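Local coordinates for protein yxeP (Bacillus subtilis, PDB 1YSJ) that probably removes the acetyl group from N-acetylcysteine, using two divalent metal ions per subunit, to supply cysteine in the breakdown of S-(2-succino)cysteine, at residues P45-E53 with P155-K165; M200-K211 with D269-F280. The protein carries 1 engineered substitution. All coordinates share one frame; numbering follows the deposited sequence.

Contact 1 of 2, residues P45-E53 with P155-K165; sequences PELSFQEVE and PAEEIAAGARK. With NI (nickel (II) ion), chain D.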
loop_
_atom_site.group_PDB
_atom_site.type_symbol
_atom_site.label_atom_id
_atom_site.label_comp_id
_atom_site.label_asym_id
_atom_site.label_seq_id
_atom_site.Cartn_x
_atom_site.Cartn_y
_atom_site.Cartn_z
ATOM N N PRO A 45 -2.868 -2.529 -35.879
ATOM C CA PRO A 45 -3.544 -3.160 -34.757
ATOM C C PRO A 45 -4.471 -2.196 -34.016
ATOM O O PRO A 45 -4.211 -0.993 -33.974
ATOM C CB PRO A 45 -2.384 -3.591 -33.856
ATOM C CG PRO A 45 -1.332 -2.612 -34.115
ATOM C CD PRO A 45 -1.472 -2.178 -35.547
ATOM N N GLU A 46 -5.538 -2.737 -33.438
ATOM C CA GLU A 46 -6.487 -1.940 -32.672
ATOM C C GLU A 46 -6.735 -2.564 -31.300
ATOM O O GLU A 46 -6.662 -3.781 -31.139
ATOM C CB GLU A 46 -7.804 -1.767 -33.456
ATOM C CG GLU A 46 -7.673 -0.897 -34.720
ATOM C CD GLU A 46 -8.905 -0.936 -35.617
ATOM O OE1 GLU A 46 -9.262 -2.041 -36.077
ATOM O OE2 GLU A 46 -9.507 0.136 -35.881
ATOM N N LEU A 47 -7.022 -1.720 -30.315
ATOM C CA LEU A 47 -7.257 -2.168 -28.938
ATOM C C LEU A 47 -8.680 -2.702 -28.731
ATOM O O LEU A 47 -9.548 -2.473 -29.563
ATOM C CB LEU A 47 -6.935 -1.037 -27.947
ATOM C CG LEU A 47 -5.489 -0.517 -27.987
ATOM C CD1 LEU A 47 -5.298 0.743 -27.162
ATOM C CD2 LEU A 47 -4.521 -1.592 -27.525
ATOM N N SER A 48 -8.887 -3.431 -27.633
ATOM C CA SER A 48 -10.200 -3.976 -27.237
ATOM C C SER A 48 -11.340 -2.971 -27.381
ATOM O O SER A 48 -11.252 -1.856 -26.862
ATOM C CB SER A 48 -10.157 -4.475 -25.783
ATOM O OG SER A 48 -9.289 -5.589 -25.628
ATOM N N PHE A 49 -12.401 -3.386 -28.081
ATOM C CA PHE A 49 -13.586 -2.558 -28.381
ATOM C C PHE A 49 -13.334 -1.345 -29.297
ATOM O O PHE A 49 -14.230 -0.517 -29.496
ATOM C CB PHE A 49 -14.327 -2.133 -27.099
ATOM C CG PHE A 49 -15.061 -3.256 -26.416
ATOM C CD1 PHE A 49 -14.966 -3.423 -25.038
ATOM C CD2 PHE A 49 -15.846 -4.152 -27.150
ATOM C CE1 PHE A 49 -15.642 -4.457 -24.393
ATOM C CE2 PHE A 49 -16.520 -5.194 -26.517
ATOM C CZ PHE A 49 -16.419 -5.347 -25.132
ATOM N N GLN A 50 -12.129 -1.258 -29.857
ATOM C CA GLN A 50 -11.738 -0.149 -30.734
ATOM C C GLN A 50 -11.346 -0.666 -32.113
ATOM O O GLN A 50 -10.691 0.039 -32.892
ATOM C CB GLN A 50 -10.578 0.645 -30.118
ATOM C CG GLN A 50 -10.914 1.319 -28.789
ATOM C CD GLN A 50 -9.841 2.297 -28.345
ATOM O OE1 GLN A 50 -9.618 3.337 -28.988
ATOM N NE2 GLN A 50 -9.182 1.983 -27.228
ATOM N N GLU A 51 -11.765 -1.899 -32.409
ATOM C CA GLU A 51 -11.410 -2.584 -33.650
ATOM C C GLU A 51 -12.338 -2.189 -34.798
ATOM O O GLU A 51 -12.986 -3.036 -35.412
ATOM C CB GLU A 51 -11.399 -4.109 -33.458
ATOM C CG GLU A 51 -10.812 -4.604 -32.135
ATOM C CD GLU A 51 -11.852 -4.726 -31.013
ATOM O OE1 GLU A 51 -12.954 -4.153 -31.128
ATOM O OE2 GLU A 51 -11.562 -5.400 -30.002
ATOM N N VAL A 52 -12.387 -0.895 -35.082
ATOM C CA VAL A 52 -13.251 -0.339 -36.122
ATOM C C VAL A 52 -12.768 -0.735 -37.519
ATOM O O VAL A 52 -13.541 -1.250 -38.332
ATOM C CB VAL A 52 -13.365 1.211 -35.982
ATOM C CG1 VAL A 52 -14.230 1.814 -37.092
ATOM C CG2 VAL A 52 -13.932 1.576 -34.606
ATOM N N GLU A 53 -11.486 -0.508 -37.782
ATOM C CA GLU A 53 -10.898 -0.785 -39.088
ATOM C C GLU A 53 -10.721 -2.276 -39.328
ATOM O O GLU A 53 -10.865 -2.745 -40.456
ATOM C CB GLU A 53 -9.556 -0.060 -39.246
ATOM C CG GLU A 53 -9.664 1.463 -39.345
ATOM C CD GLU A 53 -10.624 1.922 -40.430
ATOM O OE1 GLU A 53 -10.466 1.495 -41.593
ATOM O OE2 GLU A 53 -11.537 2.715 -40.117
ATOM N N PRO A 155 -14.470 -9.255 -30.542
ATOM C CA PRO A 155 -13.656 -8.163 -30.007
ATOM C C PRO A 155 -13.286 -8.431 -28.553
ATOM O O PRO A 155 -13.878 -9.304 -27.926
ATOM C CB PRO A 155 -14.607 -6.966 -30.076
ATOM C CG PRO A 155 -15.965 -7.566 -29.885
ATOM C CD PRO A 155 -15.913 -8.933 -30.522
ATOM N N ALA A 156 -12.297 -7.700 -28.041
ATOM C CA ALA A 156 -12.075 -7.572 -26.595
ATOM C C ALA A 156 -11.808 -8.877 -25.818
ATOM O O ALA A 156 -12.328 -9.063 -24.708
ATOM C CB ALA A 156 -13.238 -6.792 -25.955
ATOM N N GLU A 157 -11.006 -9.773 -26.392
ATOM C CA GLU A 157 -10.572 -10.966 -25.663
ATOM C C GLU A 157 -9.612 -10.573 -24.541
ATOM O O GLU A 157 -9.676 -11.112 -23.433
ATOM C CB GLU A 157 -9.905 -11.974 -26.602
ATOM C CG GLU A 157 -9.581 -13.338 -25.974
ATOM C CD GLU A 157 -8.311 -13.341 -25.119
ATOM O OE1 GLU A 157 -7.340 -12.625 -25.456
ATOM O OE2 GLU A 157 -8.284 -14.072 -24.105
ATOM N N GLU A 158 -8.735 -9.615 -24.832
ATOM C CA GLU A 158 -7.676 -9.237 -23.902
ATOM C C GLU A 158 -8.190 -8.646 -22.591
ATOM O O GLU A 158 -7.490 -8.678 -21.582
ATOM C CB GLU A 158 -6.664 -8.301 -24.572
ATOM C CG GLU A 158 -5.942 -8.916 -25.779
ATOM C CD GLU A 158 -4.973 -10.037 -25.406
ATOM O OE1 GLU A 158 -4.762 -10.322 -24.204
ATOM O OE2 GLU A 158 -4.403 -10.647 -26.330
ATOM N N ILE A 159 -9.410 -8.116 -22.603
ATOM C CA ILE A 159 -10.010 -7.584 -21.375
ATOM C C ILE A 159 -11.163 -8.458 -20.888
ATOM O O ILE A 159 -11.909 -8.072 -19.984
ATOM C CB ILE A 159 -10.437 -6.102 -21.523
ATOM C CG1 ILE A 159 -11.410 -5.929 -22.700
ATOM C CG2 ILE A 159 -9.198 -5.214 -21.664
ATOM C CD1 ILE A 159 -12.204 -4.638 -22.668
ATOM N N ALA A 160 -11.285 -9.637 -21.498
ATOM C CA ALA A 160 -12.273 -10.659 -21.126
ATOM C C ALA A 160 -13.713 -10.150 -21.164
ATOM O O ALA A 160 -14.539 -10.523 -20.319
ATOM C CB ALA A 160 -11.937 -11.265 -19.749
ATOM N N ALA A 161 -14.017 -9.319 -22.161
ATOM C CA ALA A 161 -15.321 -8.667 -22.231
ATOM C C ALA A 161 -16.104 -8.993 -23.509
ATOM O O ALA A 161 -17.329 -8.875 -23.539
ATOM C CB ALA A 161 -15.157 -7.169 -22.062
ATOM N N GLY A 162 -15.397 -9.427 -24.547
ATOM C CA GLY A 162 -15.999 -9.637 -25.862
ATOM C C GLY A 162 -16.892 -10.848 -26.002
ATOM O O GLY A 162 -17.939 -10.777 -26.651
ATOM N N ALA A 163 -16.473 -11.964 -25.413
ATOM C CA ALA A 163 -17.264 -13.191 -25.414
ATOM C C ALA A 163 -18.624 -12.996 -24.738
ATOM O O ALA A 163 -19.632 -13.521 -25.207
ATOM C CB ALA A 163 -16.491 -14.330 -24.759
ATOM N N ARG A 164 -18.646 -12.235 -23.646
ATOM C CA ARG A 164 -19.893 -11.896 -22.967
ATOM C C ARG A 164 -20.827 -11.063 -23.855
ATOM O O ARG A 164 -22.037 -11.285 -23.848
ATOM C CB ARG A 164 -19.616 -11.174 -21.644
ATOM C CG ARG A 164 -20.846 -10.982 -20.759
ATOM C CD ARG A 164 -20.489 -10.334 -19.423
ATOM N NE ARG A 164 -20.052 -11.320 -18.430
ATOM C CZ ARG A 164 -18.782 -11.587 -18.124
ATOM N NH1 ARG A 164 -17.785 -10.945 -18.726
ATOM N NH2 ARG A 164 -18.508 -12.505 -17.206
ATOM N N LYS A 165 -20.263 -10.121 -24.613
ATOM C CA LYS A 165 -21.033 -9.290 -25.547
ATOM C C LYS A 165 -21.637 -10.106 -26.693
ATOM O O LYS A 165 -22.779 -9.871 -27.093
ATOM C CB LYS A 165 -20.165 -8.161 -26.119
ATOM C CG LYS A 165 -19.720 -7.103 -25.110
ATOM C CD LYS A 165 -20.887 -6.252 -24.616
ATOM C CE LYS A 165 -20.435 -5.248 -23.569
ATOM N NZ LYS A 165 -21.583 -4.757 -22.753
HETATM NI NI NI D . -3.306 -12.145 -24.818
HETATM O O HOH W 1 -4.945 -13.935 -25.307
HETATM O O HOH W 2 -3.305 -13.800 -23.164
#
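Beside the dinuclear metal site of this M20 peptidase, the type II turn Leu47-Gln50 packs on the loop that carries the nickel ligand Glu158. Phe49 lays its ring on Ala156, whose CB stands over the centre of one face, 3.5 Å from the centroid and 9° off the ring normal. Around the ring gather Ile159 CD1, Ala161 CB and, 3.7 Å from Phe49 CZ, Lys165 CG, whose chain crosses the phenylalanine at about a right angle. A bend at chi2 (90°) curls Glu51 back so that its OE2 takes two backbone N-H groups from opposite faces of the carboxylate plane: Phe49 N at 2.9 Å and Ala156 N at 3.1 Å from that oxygen. One oxygen thus ties both loops together, while OE1 is held by Thr77. Ser48 OG bonds to Asp99, which also receives Glu158 N. Glu158 chelates the nickel with both oxygens, OE1 and OE2 each 2.4 Å from NI; Cys122, His374 and two waters complete the site. Segment 45-53 leads into helix 52-64; Pro155-Lys165 runs from strand 148-154 into helix 162-168, and His124, at the start of helix 124-139, touches Glu157 and Glu158.

Contact 2 of 2, residues M200-K211 with D269-F280; sequences MASVDRFEIVIK and DQAEMEGTVRTF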
loop_
_atom_site.group_PDB
_atom_site.type_symbol
_atom_site.label_atom_id
_atom_site.label_comp_id
_atom_site.label_asym_id
_atom_site.label_seq_id
_atom_site.Cartn_x
_atom_site.Cartn_y
_atom_site.Cartn_z
HETATM N N MSE A 200 -7.041 -24.219 -19.640
HETATM C CA MSE A 200 -6.594 -22.918 -19.152
HETATM C C MSE A 200 -7.308 -22.573 -17.862
HETATM O O MSE A 200 -8.474 -22.906 -17.683
HETATM C CB MSE A 200 -6.834 -21.828 -20.201
HETATM C CG MSE A 200 -6.210 -22.131 -21.547
HETATM SE SE MSE A 200 -6.405 -20.676 -22.799
HETATM C CE MSE A 200 -5.099 -19.418 -22.015
ATOM N N ALA A 201 -6.597 -21.898 -16.969
ATOM C CA ALA A 201 -7.074 -21.647 -15.619
ATOM C C ALA A 201 -8.261 -20.690 -15.559
ATOM O O ALA A 201 -8.434 -19.833 -16.427
ATOM C CB ALA A 201 -5.930 -21.125 -14.755
ATOM N N SER A 202 -9.083 -20.860 -14.528
ATOM C CA SER A 202 -10.073 -19.868 -14.160
ATOM C C SER A 202 -9.334 -18.675 -13.566
ATOM O O SER A 202 -8.263 -18.832 -12.985
ATOM C CB SER A 202 -11.044 -20.446 -13.135
ATOM O OG SER A 202 -10.360 -20.855 -11.961
ATOM N N VAL A 203 -9.883 -17.480 -13.736
ATOM C CA VAL A 203 -9.288 -16.298 -13.130
ATOM C C VAL A 203 -10.360 -15.587 -12.329
ATOM O O VAL A 203 -11.461 -15.346 -12.827
ATOM C CB VAL A 203 -8.648 -15.325 -14.170
ATOM C CG1 VAL A 203 -7.937 -14.181 -13.457
ATOM C CG2 VAL A 203 -7.662 -16.060 -15.086
ATOM N N ASP A 204 -10.036 -15.277 -11.078
ATOM C CA ASP A 204 -10.960 -14.602 -10.182
ATOM C C ASP A 204 -10.220 -13.593 -9.337
ATOM O O ASP A 204 -9.079 -13.824 -8.936
ATOM C CB ASP A 204 -11.684 -15.610 -9.292
ATOM C CG ASP A 204 -12.599 -16.531 -10.082
ATOM O OD1 ASP A 204 -12.533 -17.756 -9.873
ATOM O OD2 ASP A 204 -13.378 -16.036 -10.923
ATOM N N ARG A 205 -10.881 -12.472 -9.078
ATOM C CA ARG A 205 -10.315 -11.386 -8.295
ATOM C C ARG A 205 -10.818 -11.485 -6.859
ATOM O O ARG A 205 -11.973 -11.841 -6.625
ATOM C CB ARG A 205 -10.724 -10.043 -8.912
ATOM C CG ARG A 205 -9.940 -8.837 -8.420
ATOM C CD ARG A 205 -10.453 -7.545 -9.044
ATOM N NE ARG A 205 -11.690 -7.080 -8.420
ATOM C CZ ARG A 205 -12.432 -6.072 -8.872
ATOM N NH1 ARG A 205 -12.074 -5.405 -9.963
ATOM N NH2 ARG A 205 -13.542 -5.732 -8.231
ATOM N N PHE A 206 -9.945 -11.184 -5.903
ATOM C CA PHE A 206 -10.356 -11.079 -4.500
ATOM C C PHE A 206 -9.794 -9.820 -3.850
ATOM O O PHE A 206 -8.762 -9.311 -4.273
ATOM C CB PHE A 206 -9.958 -12.328 -3.699
ATOM C CG PHE A 206 -8.482 -12.436 -3.419
ATOM C CD1 PHE A 206 -7.650 -13.147 -4.275
ATOM C CD2 PHE A 206 -7.926 -11.840 -2.285
ATOM C CE1 PHE A 206 -6.287 -13.255 -4.015
ATOM C CE2 PHE A 206 -6.566 -11.937 -2.025
ATOM C CZ PHE A 206 -5.745 -12.648 -2.894
ATOM N N GLU A 207 -10.487 -9.333 -2.822
ATOM C CA GLU A 207 -10.052 -8.187 -2.036
ATOM C C GLU A 207 -10.302 -8.459 -0.552
ATOM O O GLU A 207 -11.392 -8.883 -0.166
ATOM C CB GLU A 207 -10.800 -6.924 -2.477
ATOM C CG GLU A 207 -10.446 -5.659 -1.682
ATOM C CD GLU A 207 -11.351 -4.472 -2.003
ATOM O OE1 GLU A 207 -11.431 -3.547 -1.161
ATOM O OE2 GLU A 207 -11.978 -4.463 -3.090
ATOM N N ILE A 208 -9.286 -8.225 0.273
ATOM C CA ILE A 208 -9.430 -8.347 1.725
ATOM C C ILE A 208 -9.078 -7.045 2.430
ATOM O O ILE A 208 -7.987 -6.506 2.238
ATOM C CB ILE A 208 -8.587 -9.503 2.321
ATOM C CG1 ILE A 208 -8.811 -10.796 1.538
ATOM C CG2 ILE A 208 -8.937 -9.707 3.793
ATOM C CD1 ILE A 208 -7.933 -11.944 1.969
ATOM N N VAL A 209 -10.016 -6.548 3.232
ATOM C CA VAL A 209 -9.805 -5.372 4.076
ATOM C C VAL A 209 -9.722 -5.814 5.539
ATOM O O VAL A 209 -10.624 -6.493 6.042
ATOM C CB VAL A 209 -10.939 -4.317 3.896
ATOM C CG1 VAL A 209 -10.735 -3.125 4.829
ATOM C CG2 VAL A 209 -11.023 -3.842 2.445
ATOM N N ILE A 210 -8.629 -5.434 6.202
ATOM C CA ILE A 210 -8.401 -5.742 7.619
ATOM C C ILE A 210 -8.473 -4.476 8.470
ATOM O O ILE A 210 -7.610 -3.600 8.363
ATOM C CB ILE A 210 -7.007 -6.404 7.861
ATOM C CG1 ILE A 210 -6.766 -7.590 6.915
ATOM C CG2 ILE A 210 -6.835 -6.798 9.337
ATOM C CD1 ILE A 210 -7.693 -8.778 7.135
ATOM N N LYS A 211 -9.493 -4.391 9.320
ATOM C CA LYS A 211 -9.659 -3.240 10.210
ATOM C C LYS A 211 -10.020 -3.648 11.643
ATOM O O LYS A 211 -10.409 -4.789 11.889
ATOM C CB LYS A 211 -10.684 -2.251 9.637
ATOM C CG LYS A 211 -12.113 -2.770 9.530
ATOM C CD LYS A 211 -12.976 -1.808 8.718
ATOM C CE LYS A 211 -14.460 -2.003 8.992
ATOM N NZ LYS A 211 -15.319 -1.217 8.055
ATOM N N ASP A 269 -5.383 2.457 10.561
ATOM C CA ASP A 269 -6.621 1.808 10.983
ATOM C C ASP A 269 -6.894 0.560 10.144
ATOM O O ASP A 269 -7.405 -0.440 10.652
ATOM C CB ASP A 269 -7.803 2.780 10.889
ATOM C CG ASP A 269 -7.811 3.819 12.010
ATOM O OD1 ASP A 269 -8.905 4.339 12.324
ATOM O OD2 ASP A 269 -6.737 4.123 12.581
ATOM N N GLN A 270 -6.533 0.626 8.864
ATOM C CA GLN A 270 -6.829 -0.441 7.910
ATOM C C GLN A 270 -5.594 -1.013 7.226
ATOM O O GLN A 270 -4.545 -0.370 7.152
ATOM C CB GLN A 270 -7.786 0.060 6.826
ATOM C CG GLN A 270 -9.227 0.230 7.266
ATOM C CD GLN A 270 -10.160 0.518 6.103
ATOM O OE1 GLN A 270 -9.814 0.299 4.940
ATOM N NE2 GLN A 270 -11.356 1.008 6.413
ATOM N N ALA A 271 -5.745 -2.236 6.729
ATOM C CA ALA A 271 -4.820 -2.824 5.774
ATOM C C ALA A 271 -5.647 -3.519 4.693
ATOM O O ALA A 271 -6.547 -4.302 5.001
ATOM C CB ALA A 271 -3.888 -3.807 6.462
ATOM N N GLU A 272 -5.359 -3.213 3.431
ATOM C CA GLU A 272 -6.047 -3.873 2.324
ATOM C C GLU A 272 -5.099 -4.642 1.413
ATOM O O GLU A 272 -3.936 -4.272 1.244
ATOM C CB GLU A 272 -6.923 -2.893 1.522
ATOM C CG GLU A 272 -6.170 -1.815 0.739
ATOM C CD GLU A 272 -7.089 -0.924 -0.094
ATOM O OE1 GLU A 272 -8.328 -1.024 0.047
ATOM O OE2 GLU A 272 -6.567 -0.116 -0.894
HETATM N N MSE A 273 -5.609 -5.732 0.850
HETATM C CA MSE A 273 -4.878 -6.503 -0.143
HETATM C C MSE A 273 -5.814 -7.041 -1.218
HETATM O O MSE A 273 -6.999 -7.279 -0.963
HETATM C CB MSE A 273 -4.079 -7.638 0.509
HETATM C CG MSE A 273 -4.908 -8.758 1.119
HETATM SE SE MSE A 273 -3.807 -9.988 2.168
HETATM C CE MSE A 273 -3.531 -8.877 3.718
ATOM N N GLU A 274 -5.285 -7.204 -2.424
ATOM C CA GLU A 274 -6.045 -7.817 -3.504
ATOM C C GLU A 274 -5.161 -8.675 -4.395
ATOM O O GLU A 274 -3.935 -8.584 -4.342
ATOM C CB GLU A 274 -6.854 -6.775 -4.304
ATOM C CG GLU A 274 -6.056 -5.822 -5.191
ATOM C CD GLU A 274 -6.948 -4.947 -6.075
ATOM O OE1 GLU A 274 -6.552 -3.798 -6.371
ATOM O OE2 GLU A 274 -8.044 -5.403 -6.482
ATOM N N GLY A 275 -5.798 -9.524 -5.194
ATOM C CA GLY A 275 -5.087 -10.434 -6.079
ATOM C C GLY A 275 -6.016 -11.371 -6.826
ATOM O O GLY A 275 -7.228 -11.144 -6.898
ATOM N N THR A 276 -5.437 -12.433 -7.371
ATOM C CA THR A 276 -6.182 -13.379 -8.187
ATOM C C THR A 276 -6.041 -14.806 -7.687
ATOM O O THR A 276 -5.023 -15.182 -7.106
ATOM C CB THR A 276 -5.743 -13.346 -9.669
ATOM O OG1 THR A 276 -4.315 -13.400 -9.744
ATOM C CG2 THR A 276 -6.230 -12.088 -10.349
ATOM N N VAL A 277 -7.090 -15.585 -7.923
ATOM C CA VAL A 277 -7.069 -17.019 -7.707
ATOM C C VAL A 277 -7.182 -17.711 -9.066
ATOM O O VAL A 277 -7.976 -17.304 -9.920
ATOM C CB VAL A 277 -8.216 -17.466 -6.778
ATOM C CG1 VAL A 277 -8.077 -18.938 -6.435
ATOM C CG2 VAL A 277 -8.221 -16.632 -5.506
ATOM N N ARG A 278 -6.370 -18.744 -9.259
ATOM C CA ARG A 278 -6.391 -19.539 -10.477
ATOM C C ARG A 278 -6.550 -21.021 -10.154
ATOM O O ARG A 278 -5.760 -21.594 -9.400
ATOM C CB ARG A 278 -5.133 -19.280 -11.308
ATOM C CG ARG A 278 -5.040 -17.843 -11.804
ATOM C CD ARG A 278 -3.769 -17.563 -12.571
ATOM N NE ARG A 278 -3.688 -16.146 -12.926
ATOM C CZ ARG A 278 -2.840 -15.629 -13.812
ATOM N NH1 ARG A 278 -2.859 -14.323 -14.052
ATOM N NH2 ARG A 278 -1.979 -16.406 -14.461
ATOM N N THR A 279 -7.603 -21.621 -10.707
ATOM C CA THR A 279 -7.900 -23.041 -10.514
ATOM C C THR A 279 -8.084 -23.730 -11.865
ATOM O O THR A 279 -8.260 -23.067 -12.889
ATOM C CB THR A 279 -9.193 -23.260 -9.694
ATOM O OG1 THR A 279 -10.332 -23.006 -10.524
ATOM C CG2 THR A 279 -9.240 -22.354 -8.463
ATOM N N PHE A 280 -8.057 -25.059 -11.858
ATOM C CA PHE A 280 -8.317 -25.839 -13.065
ATOM C C PHE A 280 -9.586 -26.683 -12.973
ATOM O O PHE A 280 -10.178 -27.023 -13.995
ATOM C CB PHE A 280 -7.099 -26.689 -13.450
ATOM C CG PHE A 280 -5.976 -25.887 -14.047
ATOM C CD1 PHE A 280 -5.995 -25.538 -15.399
ATOM C CD2 PHE A 280 -4.912 -25.456 -13.258
ATOM C CE1 PHE A 280 -4.966 -24.785 -15.957
ATOM C CE2 PHE A 280 -3.875 -24.699 -13.809
ATOM C CZ PHE A 280 -3.902 -24.364 -15.159
HETATM O O HOH W 3 -10.253 -18.839 -10.041
#
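Phe206 lies flat against the backbone of Gly275, its partner in a hydrogen-bonded antiparallel pair. With CG set between the backbone N and the carbonyl carbon (chi1 73°), the ring folds back over the neighbouring strand, and Gly275 CA sits 4.1 Å from the ring centroid, 29° off the normal. A CB on that glycine would stand only 3.2 Å from Phe206 CZ, so the close approach depends on its having no side chain. Val277 adds CG2 obliquely, 3.7 Å from Phe206 CD1, and Met292 of helix 282-302 touches the phenylalanine. Replacing the ring by an alanine here is likely to open a gap over Gly275 and leave Val277 CG2 without its aromatic neighbour. Further along this face Ile208 CB meets CG of selenomethionine Met273 at 3.9 Å.

The other face is largely polar. Arg205 and Glu274 slant past each other with guanidinium and carboxylate 63° apart; Arg205 NE and Glu274 OE2, at 4.5 Å, feel each other's charge without a bond. Arg257 bridges to both Glu274 and Glu272, which probably eases the approach of Glu272 OE1 to Glu207 OE1, 4.2 Å away. Trp264 of the second subunit makes a cation-pi contact with Arg205 and packs on Glu274 and Thr276.

At the other end Ser202 OG and Thr279 OG1 are 2.6 Å apart, and a water joins Ser202 OG, Asp204 OD1 and Val277 O. Phe280 turns one ring face to Ala201, whose CB lies 4.1 Å from the ring centroid. Paired backbone bonds from Asp204-Val277 to Ile210-Ala271 join the central strands of a four-stranded antiparallel sheet, largely apolar toward helices 226-237 and 282-302 though Asp204 salt-bridges Arg285, as in the alpha/beta sandwich of the M20 dimerisation domain.

The segments of contact 1 both precede those of contact 2 in sequence, and the two centres are 25 Å apart, yet their nearest atoms come within about 7 Å without touching. Contact 1 belongs to the metal-bearing domain with the mixed sheet; contact 2 belongs to the domain with the four-stranded sheet, which meets the second subunit. The start of the 200-211 segment brings the two together: the side chain of Met200 comes to about 7 Å from the second nickel, the one His182 helps bind, and to about 6 Å from the side chain of His182. Strand 306-320 also relates them, since its Tyr314 and Leu315 touch Ala160 of contact 1 while its backbone pairs with strand 197-211.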